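Local coordinates for CRISPR protein (Archaeoglobus fulgidus, PDB 4MJK) that probably serves as a Cas5-family subunit of an archaeal type I-A CRISPR Cascade complex, which would use CRISPR RNA to recognise foreign nucleic acid, at residues I2-G13 / E154-V165. Residues are numbered along the deposited sequence; the frame is centred on the assembly and turned at random.
Sequences IGYLVDVEFVWG and ESRVAVVDVKKV
Ile2 lays CG1 and CD1 against CG of Lys164, and Gly3 opens the antiparallel pairing by exchanging two backbone hydrogen bonds with Val165. Next, Tyr4 and Lys164 run side by side, Tyr4 CE2 3.6 Å from Lys164 CE; one water joins Tyr4 OH to Lys164 NZ, accepting from the lysine at 2.8 Å. Leu5 pairs with Lys163 through both backbone bonds, while Val6 CG1 reaches Val159 CG1 at 3.8 Å. At Asp7 the regular pairing breaks into a classic beta bulge: Asp7 N donates to Asp161 O, but Asp7 O accepts from Val160 N, so two residues face one. The Asp7 carboxylate is held by a salt bridge to Arg129. Val8 CG1 presses tightly on Val157 CB (3.5 Å), and beyond the Glu9-Ala158 pair Val157 CG1 lies over one face of Phe10 in a CH-pi contact, 3.6 Å from the ring centroid. With CG1 anti to the valine's carbonyl carbon (chi1 -54°), that methyl sits offset toward the CD2-CE2 rim. Past the strand, Val11 N still bonds Arg156 O, and Trp12 NE1 donates 2.9 Å to Glu154 O, which lies near the indole plane although the donor stands 45° out of the carbonyl plane. A leucine in place of Trp12 would probably leave Glu154 O without this donor and uncover Glu154 CG, now 3.3 Å from Trp12 CZ2. Trp12 also meets Trp12 of the second subunit, placing this end at the dimer interface. Strand 2-10 is central in an antiparallel sheet, consistent with a Cas5-type RAMP protein, between strands 127-134 and 157-170; helix 141-144 packs on Tyr4, Val6 and Val162.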
ATOM      1  N   ILE A   2     -34.027   1.482   5.080  1.00 28.73           N
ATOM      2  CA  ILE A   2     -33.161   2.630   5.227  1.00 24.61           C
ATOM      3  C   ILE A   2     -31.833   2.326   4.551  1.00 20.47           C
ATOM      4  O   ILE A   2     -31.340   1.206   4.624  1.00 19.86           O
ATOM      5  CB  ILE A   2     -32.966   3.007   6.707  1.00 28.89           C
ATOM      6  CG1 ILE A   2     -32.209   4.330   6.820  1.00 27.85           C
ATOM      7  CG2 ILE A   2     -32.270   1.907   7.463  1.00 28.03           C
ATOM      8  CD1 ILE A   2     -33.033   5.530   6.337  1.00 31.26           C
ATOM      9  N   GLY A   3     -31.284   3.326   3.871  1.00 20.47           N
ATOM     10  CA  GLY A   3     -30.019   3.173   3.181  1.00 17.93           C
ATOM     11  C   GLY A   3     -28.947   4.038   3.825  1.00 20.07           C
ATOM     12  O   GLY A   3     -29.236   5.086   4.402  1.00 19.62           O
ATOM     13  N   TYR A   4     -27.705   3.584   3.735  1.00 16.03           N
ATOM     14  CA  TYR A   4     -26.559   4.384   4.138  1.00 16.38           C
ATOM     15  C   TYR A   4     -25.574   4.412   2.990  1.00 14.99           C
ATOM     16  O   TYR A   4     -25.245   3.361   2.435  1.00 13.92           O
ATOM     17  CB  TYR A   4     -25.874   3.756   5.347  1.00 19.80           C
ATOM     18  CG  TYR A   4     -26.777   3.553   6.538  1.00 21.51           C
ATOM     19  CD1 TYR A   4     -27.597   2.441   6.631  1.00 21.91           C
ATOM     20  CD2 TYR A   4     -26.808   4.481   7.569  1.00 25.52           C
ATOM     21  CE1 TYR A   4     -28.428   2.256   7.722  1.00 27.57           C
ATOM     22  CE2 TYR A   4     -27.627   4.306   8.662  1.00 28.19           C
ATOM     23  CZ  TYR A   4     -28.436   3.195   8.737  1.00 31.43           C
ATOM     24  OH  TYR A   4     -29.254   3.022   9.833  1.00 33.93           O
ATOM     25  N   LEU A   5     -25.121   5.609   2.636  1.00 14.27           N
ATOM     26  CA  LEU A   5     -24.014   5.803   1.714  1.00 15.03           C
ATOM     27  C   LEU A   5     -22.785   6.222   2.515  1.00 17.17           C
ATOM     28  O   LEU A   5     -22.799   7.245   3.215  1.00 16.12           O
ATOM     29  CB  LEU A   5     -24.349   6.901   0.723  1.00 16.01           C
ATOM     30  CG  LEU A   5     -25.564   6.612  -0.149  1.00 17.07           C
ATOM     31  CD1 LEU A   5     -25.978   7.894  -0.829  1.00 19.74           C
ATOM     32  CD2 LEU A   5     -25.236   5.526  -1.171  1.00 13.99           C
ATOM     33  N   VAL A   6     -21.733   5.419   2.436  1.00 15.32           N
ATOM     34  CA  VAL A   6     -20.541   5.658   3.240  1.00 12.93           C
ATOM     35  C   VAL A   6     -19.320   5.778   2.327  1.00 14.07           C
ATOM     36  O   VAL A   6     -18.966   4.823   1.615  1.00 13.47           O
ATOM     37  CB  VAL A   6     -20.319   4.512   4.223  1.00 12.39           C
ATOM     38  CG1 VAL A   6     -19.182   4.852   5.199  1.00 14.19           C
ATOM     39  CG2 VAL A   6     -21.629   4.186   4.986  1.00 16.65           C
ATOM     40  N   ASP A   7     -18.693   6.949   2.337  1.00 11.76           N
ATOM     41  CA  ASP A   7     -17.481   7.193   1.560  1.00 11.30           C
ATOM     42  C   ASP A   7     -16.250   6.942   2.433  1.00 12.88           C
ATOM     43  O   ASP A   7     -16.084   7.538   3.509  1.00 12.11           O
ATOM     44  CB  ASP A   7     -17.448   8.629   1.021  1.00 14.26           C
ATOM     45  CG  ASP A   7     -18.406   8.848  -0.151  1.00 21.64           C
ATOM     46  OD1 ASP A   7     -19.124   7.897  -0.540  1.00 20.62           O
ATOM     47  OD2 ASP A   7     -18.446   9.980  -0.680  1.00 22.23           O
ATOM     48  N   VAL A   8     -15.374   6.069   1.960  1.00 11.45           N
ATOM     49  CA  VAL A   8     -14.245   5.641   2.764  1.00 11.11           C
ATOM     50  C   VAL A   8     -12.942   5.911   2.017  1.00 11.10           C
ATOM     51  O   VAL A   8     -12.770   5.501   0.871  1.00 11.29           O
ATOM     52  CB  VAL A   8     -14.338   4.142   3.111  1.00 11.46           C
ATOM     53  CG1 VAL A   8     -13.149   3.729   3.980  1.00 11.11           C
ATOM     54  CG2 VAL A   8     -15.637   3.841   3.842  1.00 12.27           C
ATOM     55  N   GLU A   9     -12.043   6.638   2.667  1.00  9.99           N
ATOM     56  CA  GLU A   9     -10.731   6.923   2.123  1.00 11.60           C
ATOM     57  C   GLU A   9      -9.714   5.944   2.707  1.00 11.48           C
ATOM     58  O   GLU A   9      -9.660   5.759   3.917  1.00 11.31           O
ATOM     59  CB  GLU A   9     -10.368   8.365   2.487  1.00 16.40           C
ATOM     60  CG  GLU A   9      -8.996   8.823   2.083  1.00 19.26           C
ATOM     61  CD  GLU A   9      -8.745  10.258   2.543  1.00 24.54           C
ATOM     62  OE1 GLU A   9      -7.868  10.458   3.409  1.00 32.84           O
ATOM     63  OE2 GLU A   9      -9.449  11.171   2.055  1.00 26.87           O
ATOM     64  N   PHE A  10      -8.918   5.312   1.852  1.00 11.65           N
ATOM     65  CA  PHE A  10      -7.936   4.318   2.300  1.00 11.78           C
ATOM     66  C   PHE A  10      -6.565   4.971   2.286  1.00 11.89           C
ATOM     67  O   PHE A  10      -6.282   5.783   1.411  1.00 14.32           O
ATOM     68  CB  PHE A  10      -7.921   3.076   1.367  1.00 11.87           C
ATOM     69  CG  PHE A  10      -9.121   2.167   1.535  1.00 10.81           C
ATOM     70  CD1 PHE A  10     -10.381   2.578   1.129  1.00 10.56           C
ATOM     71  CD2 PHE A  10      -8.985   0.909   2.118  1.00 11.57           C
ATOM     72  CE1 PHE A  10     -11.480   1.751   1.291  1.00 11.48           C
ATOM     73  CE2 PHE A  10     -10.081   0.081   2.295  1.00 12.13           C
ATOM     74  CZ  PHE A  10     -11.337   0.503   1.875  1.00 12.58           C
ATOM     75  N   VAL A  11      -5.723   4.625   3.250  1.00 10.86           N
ATOM     76  CA  VAL A  11      -4.325   5.043   3.221  1.00 10.42           C
ATOM     77  C   VAL A  11      -3.600   4.430   2.020  1.00 13.83           C
ATOM     78  O   VAL A  11      -2.912   5.148   1.289  1.00 11.48           O
ATOM     79  CB  VAL A  11      -3.596   4.675   4.546  1.00 13.02           C
ATOM     80  CG1 VAL A  11      -2.085   5.002   4.482  1.00 12.03           C
ATOM     81  CG2 VAL A  11      -4.260   5.394   5.732  1.00 12.67           C
ATOM     82  N   TRP A  12      -3.748   3.114   1.807  1.00 11.13           N
ATOM     83  CA  TRP A  12      -2.973   2.421   0.750  1.00 10.30           C
ATOM     84  C   TRP A  12      -3.697   1.267   0.057  1.00 10.19           C
ATOM     85  O   TRP A  12      -3.322   0.881  -1.050  1.00  8.79           O
ATOM     86  CB  TRP A  12      -1.665   1.849   1.332  1.00 11.05           C
ATOM     87  CG  TRP A  12      -1.917   0.801   2.383  1.00 10.35           C
ATOM     88  CD1 TRP A  12      -2.064   1.001   3.732  1.00 12.06           C
ATOM     89  CD2 TRP A  12      -2.105  -0.604   2.167  1.00 12.13           C
ATOM     90  NE1 TRP A  12      -2.304  -0.199   4.362  1.00 10.68           N
ATOM     91  CE2 TRP A  12      -2.336  -1.196   3.423  1.00 11.44           C
ATOM     92  CE3 TRP A  12      -2.078  -1.423   1.032  1.00 11.98           C
ATOM     93  CZ2 TRP A  12      -2.560  -2.575   3.576  1.00 13.47           C
ATOM     94  CZ3 TRP A  12      -2.297  -2.789   1.188  1.00 10.25           C
ATOM     95  CH2 TRP A  12      -2.534  -3.346   2.449  1.00 12.33           C
ATOM     96  N   GLY A  13      -4.708   0.695   0.709  1.00 11.32           N
ATOM     97  CA  GLY A  13      -5.283  -0.562   0.244  1.00  9.37           C
ATOM     98  C   GLY A  13      -5.733  -1.395   1.425  1.00 10.36           C
ATOM     99  O   GLY A  13      -6.009  -0.843   2.482  1.00  8.48           O
ATOM    100  N   GLU A 154      -3.417  -3.333   9.507  1.00 16.94           N
ATOM    101  CA  GLU A 154      -2.694  -2.394   8.626  1.00 18.58           C
ATOM    102  C   GLU A 154      -3.617  -1.682   7.616  1.00 13.90           C
ATOM    103  O   GLU A 154      -3.232  -0.680   7.027  1.00 14.49           O
ATOM    104  CB  GLU A 154      -1.562  -3.135   7.871  1.00 20.30           C
ATOM    105  CG  GLU A 154      -2.026  -3.819   6.543  1.00 25.61           C
ATOM    106  CD  GLU A 154      -1.269  -5.116   6.176  1.00 30.87           C
ATOM    107  OE1 GLU A 154      -0.013  -5.081   6.058  1.00 30.37           O
ATOM    108  OE2 GLU A 154      -1.944  -6.176   5.993  1.00 21.19           O
ATOM    109  N   SER A 155      -4.837  -2.190   7.432  1.00 13.19           N
ATOM    110  CA  SER A 155      -5.757  -1.673   6.406  1.00 12.48           C
ATOM    111  C   SER A 155      -6.510  -0.441   6.898  1.00 14.34           C
ATOM    112  O   SER A 155      -7.731  -0.461   7.023  1.00 13.08           O
ATOM    113  CB  SER A 155      -6.759  -2.761   5.982  1.00 13.36           C
ATOM    114  OG  SER A 155      -6.091  -3.954   5.597  1.00 14.31           O
ATOM    115  N   ARG A 156      -5.770   0.631   7.168  1.00 13.40           N
ATOM    116  CA  ARG A 156      -6.306   1.808   7.831  1.00 14.26           C
ATOM    117  C   ARG A 156      -7.152   2.658   6.890  1.00 13.30           C
ATOM    118  O   ARG A 156      -6.796   2.853   5.726  1.00 12.41           O
ATOM    119  CB  ARG A 156      -5.160   2.649   8.401  1.00 15.29           C
ATOM    120  CG  ARG A 156      -4.327   1.938   9.459  1.00 19.61           C
ATOM    121  CD  ARG A 156      -5.120   1.770  10.766  1.00 23.08           C
ATOM    122  NE  ARG A 156      -5.592   3.068  11.257  1.00 28.64           N
ATOM    123  CZ  ARG A 156      -6.154   3.270  12.448  1.00 33.30           C
ATOM    124  NH1 ARG A 156      -6.319   2.259  13.290  1.00 31.71           N
ATOM    125  NH2 ARG A 156      -6.550   4.492  12.797  1.00 33.42           N
ATOM    126  N   VAL A 157      -8.273   3.163   7.391  1.00 11.57           N
ATOM    127  CA  VAL A 157      -9.104   4.061   6.597  1.00 12.91           C
ATOM    128  C   VAL A 157      -9.613   5.234   7.433  1.00 13.91           C
ATOM    129  O   VAL A 157      -9.493   5.233   8.665  1.00 13.27           O
ATOM    130  CB  VAL A 157     -10.336   3.338   5.993  1.00 13.56           C
ATOM    131  CG1 VAL A 157      -9.915   2.107   5.205  1.00 10.54           C
ATOM    132  CG2 VAL A 157     -11.328   2.954   7.092  1.00 11.97           C
ATOM    133  N   ALA A 158     -10.173   6.223   6.740  1.00 11.89           N
ATOM    134  CA  ALA A 158     -10.988   7.274   7.354  1.00 16.90           C
ATOM    135  C   ALA A 158     -12.316   7.409   6.599  1.00 12.70           C
ATOM    136  O   ALA A 158     -12.340   7.564   5.378  1.00 12.49           O
ATOM    137  CB  ALA A 158     -10.246   8.621   7.350  1.00 17.36           C
ATOM    138  N   VAL A 159     -13.420   7.365   7.327  1.00 12.50           N
ATOM    139  CA  VAL A 159     -14.714   7.655   6.725  1.00 13.21           C
ATOM    140  C   VAL A 159     -14.817   9.161   6.501  1.00 16.03           C
ATOM    141  O   VAL A 159     -14.639   9.942   7.444  1.00 16.78           O
ATOM    142  CB  VAL A 159     -15.872   7.185   7.627  1.00 14.80           C
ATOM    143  CG1 VAL A 159     -17.217   7.559   7.000  1.00 13.02           C
ATOM    144  CG2 VAL A 159     -15.784   5.662   7.873  1.00 15.27           C
ATOM    145  N   VAL A 160     -15.109   9.573   5.269  1.00 13.14           N
ATOM    146  CA  VAL A 160     -15.141  10.998   4.942  1.00 14.93           C
ATOM    147  C   VAL A 160     -16.540  11.528   4.656  1.00 15.11           C
ATOM    148  O   VAL A 160     -16.728  12.726   4.536  1.00 16.86           O
ATOM    149  CB  VAL A 160     -14.184  11.380   3.774  1.00 15.07           C
ATOM    150  CG1 VAL A 160     -12.715  11.105   4.158  1.00 15.95           C
ATOM    151  CG2 VAL A 160     -14.575  10.669   2.473  1.00 15.29           C
ATOM    152  N   ASP A 161     -17.520  10.642   4.536  1.00 15.94           N
ATOM    153  CA  ASP A 161     -18.914  11.086   4.472  1.00 17.25           C
ATOM    154  C   ASP A 161     -19.825   9.911   4.738  1.00 18.26           C
ATOM    155  O   ASP A 161     -19.513   8.769   4.360  1.00 15.08           O
ATOM    156  CB  ASP A 161     -19.251  11.728   3.122  1.00 15.89           C
ATOM    157  CG  ASP A 161     -20.423  12.720   3.203  1.00 22.86           C
ATOM    158  OD1 ASP A 161     -20.962  12.979   4.304  1.00 22.49           O
ATOM    159  OD2 ASP A 161     -20.788  13.274   2.148  1.00 26.97           O
ATOM    160  N   VAL A 162     -20.923  10.198   5.432  1.00 15.76           N
ATOM    161  CA  VAL A 162     -21.974   9.239   5.685  1.00 15.53           C
ATOM    162  C   VAL A 162     -23.289   9.949   5.418  1.00 22.70           C
ATOM    163  O   VAL A 162     -23.485  11.089   5.846  1.00 18.91           O
ATOM    164  CB  VAL A 162     -21.994   8.758   7.151  1.00 18.47           C
ATOM    165  CG1 VAL A 162     -23.101   7.719   7.351  1.00 20.75           C
ATOM    166  CG2 VAL A 162     -20.624   8.196   7.587  1.00 18.53           C
ATOM    167  N   LYS A 163     -24.189   9.281   4.708  1.00 17.59           N
ATOM    168  CA  LYS A 163     -25.516   9.834   4.474  1.00 20.18           C
ATOM    169  C   LYS A 163     -26.561   8.745   4.668  1.00 23.23           C
ATOM    170  O   LYS A 163     -26.482   7.668   4.056  1.00 20.20           O
ATOM    171  CB  LYS A 163     -25.587  10.434   3.068  1.00 25.59           C
ATOM    172  CG  LYS A 163     -26.838  11.238   2.761  1.00 33.86           C
ATOM    173  CD  LYS A 163     -26.805  11.735   1.312  1.00 35.19           C
ATOM    174  CE  LYS A 163     -28.143  12.353   0.888  1.00 49.08           C
ATOM    175  NZ  LYS A 163     -28.524  13.537   1.716  1.00 44.99           N
ATOM    176  N   LYS A 164     -27.521   9.013   5.547  1.00 19.87           N
ATOM    177  CA  LYS A 164     -28.669   8.136   5.722  1.00 24.06           C
ATOM    178  C   LYS A 164     -29.739   8.568   4.719  1.00 24.11           C
ATOM    179  O   LYS A 164     -30.063   9.756   4.618  1.00 24.47           O
ATOM    180  CB  LYS A 164     -29.192   8.225   7.157  1.00 26.55           C
ATOM    181  CG  LYS A 164     -30.168   7.132   7.555  1.00 28.88           C
ATOM    182  CD  LYS A 164     -30.606   7.291   9.012  1.00 33.88           C
ATOM    183  CE  LYS A 164     -29.410   7.176   9.958  1.00 42.75           C
ATOM    184  NZ  LYS A 164     -29.729   7.462  11.398  1.00 43.00           N
ATOM    185  N   VAL A 165     -30.262   7.619   3.952  1.00 21.46           N
ATOM    186  CA  VAL A 165     -31.206   7.950   2.884  1.00 24.00           C
ATOM    187  C   VAL A 165     -32.439   7.059   2.913  1.00 25.50           C
ATOM    188  O   VAL A 165     -32.374   5.906   3.334  1.00 22.45           O
ATOM    189  CB  VAL A 165     -30.563   7.823   1.486  1.00 25.61           C
ATOM    190  CG1 VAL A 165     -29.493   8.887   1.282  1.00 28.55           C
ATOM    191  CG2 VAL A 165     -29.993   6.416   1.287  1.00 21.64           C
TER
HETATM  192  O   HOH W   1     -30.447   4.911  12.175  1.00 43.52           O
HETATM  193  O   HOH W   2      -5.261   1.371   3.803  1.00  9.24           O